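Local coordinates for multicopper oxidase (Pseudomonas thermotolerans, PDB 6VOW), which probably uses copper centres to couple the one-electron oxidation of phenolic or similar substrates to the reduction of dioxygen to water, at residues W261-R267 against D413-L417. Sequence-based numbering, arbitrary orientation.
Sequences WLGPGMR and DTYLL
Arg267 meets Asp413 end-on in a buried salt bridge, guanidinium and carboxylate lying nearly coplanar, 5° apart. Arg267 NH2 donates to Asp413 OD2 at 2.7 Å and NH1 to OD1 of the same carboxylate at 3.2 Å, both into syn lone pairs; a second, weak bond runs from NH1 to OD2. Bends at chi2 (91°) and chi3 (63°) fold the arginine chain over so that NH1 also donates to Gly265 O at 2.9 Å, in the carbonyl plane, tying the guanidinium back to the turn that precedes it. The anti lone pair of Asp413 OD1 engages Thr414 OG1 at 2.8 Å. OD1 is also hydrogen-bonded to His96 NE2, and Thr414 OG1 to His391 ND1, two histidines of the Cu-O-Cu pocket, which places Asp413 and Thr414 in the second shell of the copper cluster, with Arg267 behind them. A leucine in place of Arg267 would probably leave the buried Asp413 carboxylate without its countercharge and Gly265 O without this donor.

Apolar contacts continue along the interface. Leu416 brings CD2 to 3.8 Å from Trp261 CB, near the plane of the indole, while its CB lies 4.1 Å from Met266 SD. Thr414 CG2 reaches Met266 CG.

The type II turn Gly263-Met266, following edge strand 260-262 and leading into strand 267-273, thus packs against edge strand 414-417, which borders strand 388-392, joining what are probably the middle and C-terminal cupredoxin-like domains of the laccase fold.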
loop_
_atom_site.group_PDB
_atom_site.type_symbol
_atom_site.label_atom_id
_atom_site.label_comp_id
_atom_site.label_asym_id
_atom_site.label_seq_id
_atom_site.Cartn_x
_atom_site.Cartn_y
_atom_site.Cartn_z
ATOM N N TRP A 261 -7.356 -3.096 10.865
ATOM C CA TRP A 261 -7.846 -3.484 9.525
ATOM C C TRP A 261 -6.913 -2.934 8.477
ATOM O O TRP A 261 -6.951 -1.724 8.142
ATOM C CB TRP A 261 -9.266 -2.952 9.272
ATOM C CG TRP A 261 -10.338 -3.676 10.066
ATOM C CD1 TRP A 261 -10.280 -4.027 11.370
ATOM C CD2 TRP A 261 -11.609 -4.122 9.598
ATOM N NE1 TRP A 261 -11.416 -4.637 11.757
ATOM C CE2 TRP A 261 -12.256 -4.731 10.686
ATOM C CE3 TRP A 261 -12.246 -4.097 8.365
ATOM C CZ2 TRP A 261 -13.535 -5.275 10.593
ATOM C CZ3 TRP A 261 -13.508 -4.643 8.253
ATOM C CH2 TRP A 261 -14.145 -5.226 9.361
ATOM N N LEU A 262 -6.048 -3.797 7.983
ATOM C CA LEU A 262 -5.042 -3.434 7.022
ATOM C C LEU A 262 -5.644 -3.725 5.692
ATOM O O LEU A 262 -5.639 -4.878 5.230
ATOM C CB LEU A 262 -3.765 -4.330 7.166
ATOM C CG LEU A 262 -2.488 -3.817 6.449
ATOM C CD1 LEU A 262 -2.149 -2.557 7.123
ATOM C CD2 LEU A 262 -1.297 -4.714 6.668
ATOM N N GLY A 263 -6.181 -2.705 5.090
ATOM C CA GLY A 263 -6.644 -2.805 3.722
ATOM C C GLY A 263 -5.583 -2.954 2.651
ATOM O O GLY A 263 -4.415 -2.722 2.880
ATOM N N PRO A 264 -6.009 -3.311 1.442
ATOM C CA PRO A 264 -5.022 -3.449 0.345
ATOM C C PRO A 264 -4.278 -2.141 0.138
ATOM O O PRO A 264 -4.887 -1.000 0.175
ATOM C CB PRO A 264 -5.867 -3.850 -0.851
ATOM C CG PRO A 264 -7.188 -4.331 -0.285
ATOM C CD PRO A 264 -7.394 -3.603 0.994
ATOM N N GLY A 265 -2.958 -2.282 0.058
ATOM C CA GLY A 265 -2.110 -1.106 -0.109
ATOM C C GLY A 265 -1.855 -0.257 1.116
ATOM O O GLY A 265 -1.219 0.803 1.028
ATOM N N MET A 266 -2.311 -0.729 2.269
ATOM C CA MET A 266 -2.000 -0.107 3.518
ATOM C C MET A 266 -0.825 -0.730 4.185
ATOM O O MET A 266 -0.478 -1.869 3.995
ATOM C CB MET A 266 -3.212 -0.146 4.458
ATOM C CG MET A 266 -4.355 0.704 3.902
ATOM S SD MET A 266 -5.845 0.463 4.884
ATOM C CE MET A 266 -5.632 1.512 6.285
ATOM N N ARG A 267 -0.209 0.063 5.018
ATOM C CA ARG A 267 0.958 -0.398 5.752
ATOM C C ARG A 267 0.894 0.137 7.147
ATOM O O ARG A 267 0.262 1.146 7.425
ATOM C CB ARG A 267 2.204 0.185 5.068
ATOM C CG ARG A 267 2.420 -0.194 3.632
ATOM C CD ARG A 267 1.792 0.772 2.660
ATOM N NE ARG A 267 2.312 2.163 2.683
ATOM C CZ ARG A 267 1.588 3.204 2.303
ATOM N NH1 ARG A 267 0.312 3.055 1.964
ATOM N NH2 ARG A 267 2.094 4.410 2.344
ATOM N N ASP A 413 -2.198 8.087 2.467
ATOM C CA ASP A 413 -2.545 8.097 1.046
ATOM C C ASP A 413 -3.817 7.230 0.824
ATOM O O ASP A 413 -4.425 7.196 -0.286
ATOM C CB ASP A 413 -1.364 7.592 0.203
ATOM C CG ASP A 413 -0.829 6.209 0.669
ATOM O OD1 ASP A 413 -1.601 5.227 0.567
ATOM O OD2 ASP A 413 0.354 6.078 1.136
ATOM N N THR A 414 -4.252 6.542 1.888
ATOM C CA THR A 414 -5.401 5.657 1.783
ATOM C C THR A 414 -6.307 5.654 2.964
ATOM O O THR A 414 -5.861 5.636 4.059
ATOM C CB THR A 414 -4.887 4.273 1.439
ATOM O OG1 THR A 414 -4.254 4.454 0.200
ATOM C CG2 THR A 414 -6.012 3.242 1.170
ATOM N N TYR A 415 -7.602 5.690 2.717
ATOM C CA TYR A 415 -8.567 5.546 3.791
ATOM C C TYR A 415 -9.477 4.363 3.486
ATOM O O TYR A 415 -10.076 4.288 2.426
ATOM C CB TYR A 415 -9.443 6.769 3.978
ATOM C CG TYR A 415 -10.317 6.610 5.187
ATOM C CD1 TYR A 415 -9.719 6.487 6.459
ATOM C CD2 TYR A 415 -11.723 6.547 5.100
ATOM C CE1 TYR A 415 -10.467 6.310 7.594
ATOM C CE2 TYR A 415 -12.502 6.368 6.270
ATOM C CZ TYR A 415 -11.863 6.264 7.523
ATOM O OH TYR A 415 -12.541 6.088 8.755
ATOM N N LEU A 416 -9.590 3.453 4.427
ATOM C CA LEU A 416 -10.468 2.280 4.255
ATOM C C LEU A 416 -11.923 2.695 4.603
ATOM O O LEU A 416 -12.347 2.826 5.794
ATOM C CB LEU A 416 -9.927 1.080 5.097
ATOM C CG LEU A 416 -10.603 -0.271 4.995
ATOM C CD1 LEU A 416 -10.642 -0.839 3.588
ATOM C CD2 LEU A 416 -9.924 -1.235 5.934
ATOM N N LEU A 417 -12.655 2.931 3.535
ATOM C CA LEU A 417 -13.958 3.533 3.600
ATOM C C LEU A 417 -15.004 2.483 3.810
ATOM O O LEU A 417 -15.323 1.705 2.885
ATOM C CB LEU A 417 -14.232 4.271 2.321
ATOM C CG LEU A 417 -15.412 5.224 2.415
ATOM C CD1 LEU A 417 -15.201 6.267 3.472
ATOM C CD2 LEU A 417 -15.570 5.877 1.016
#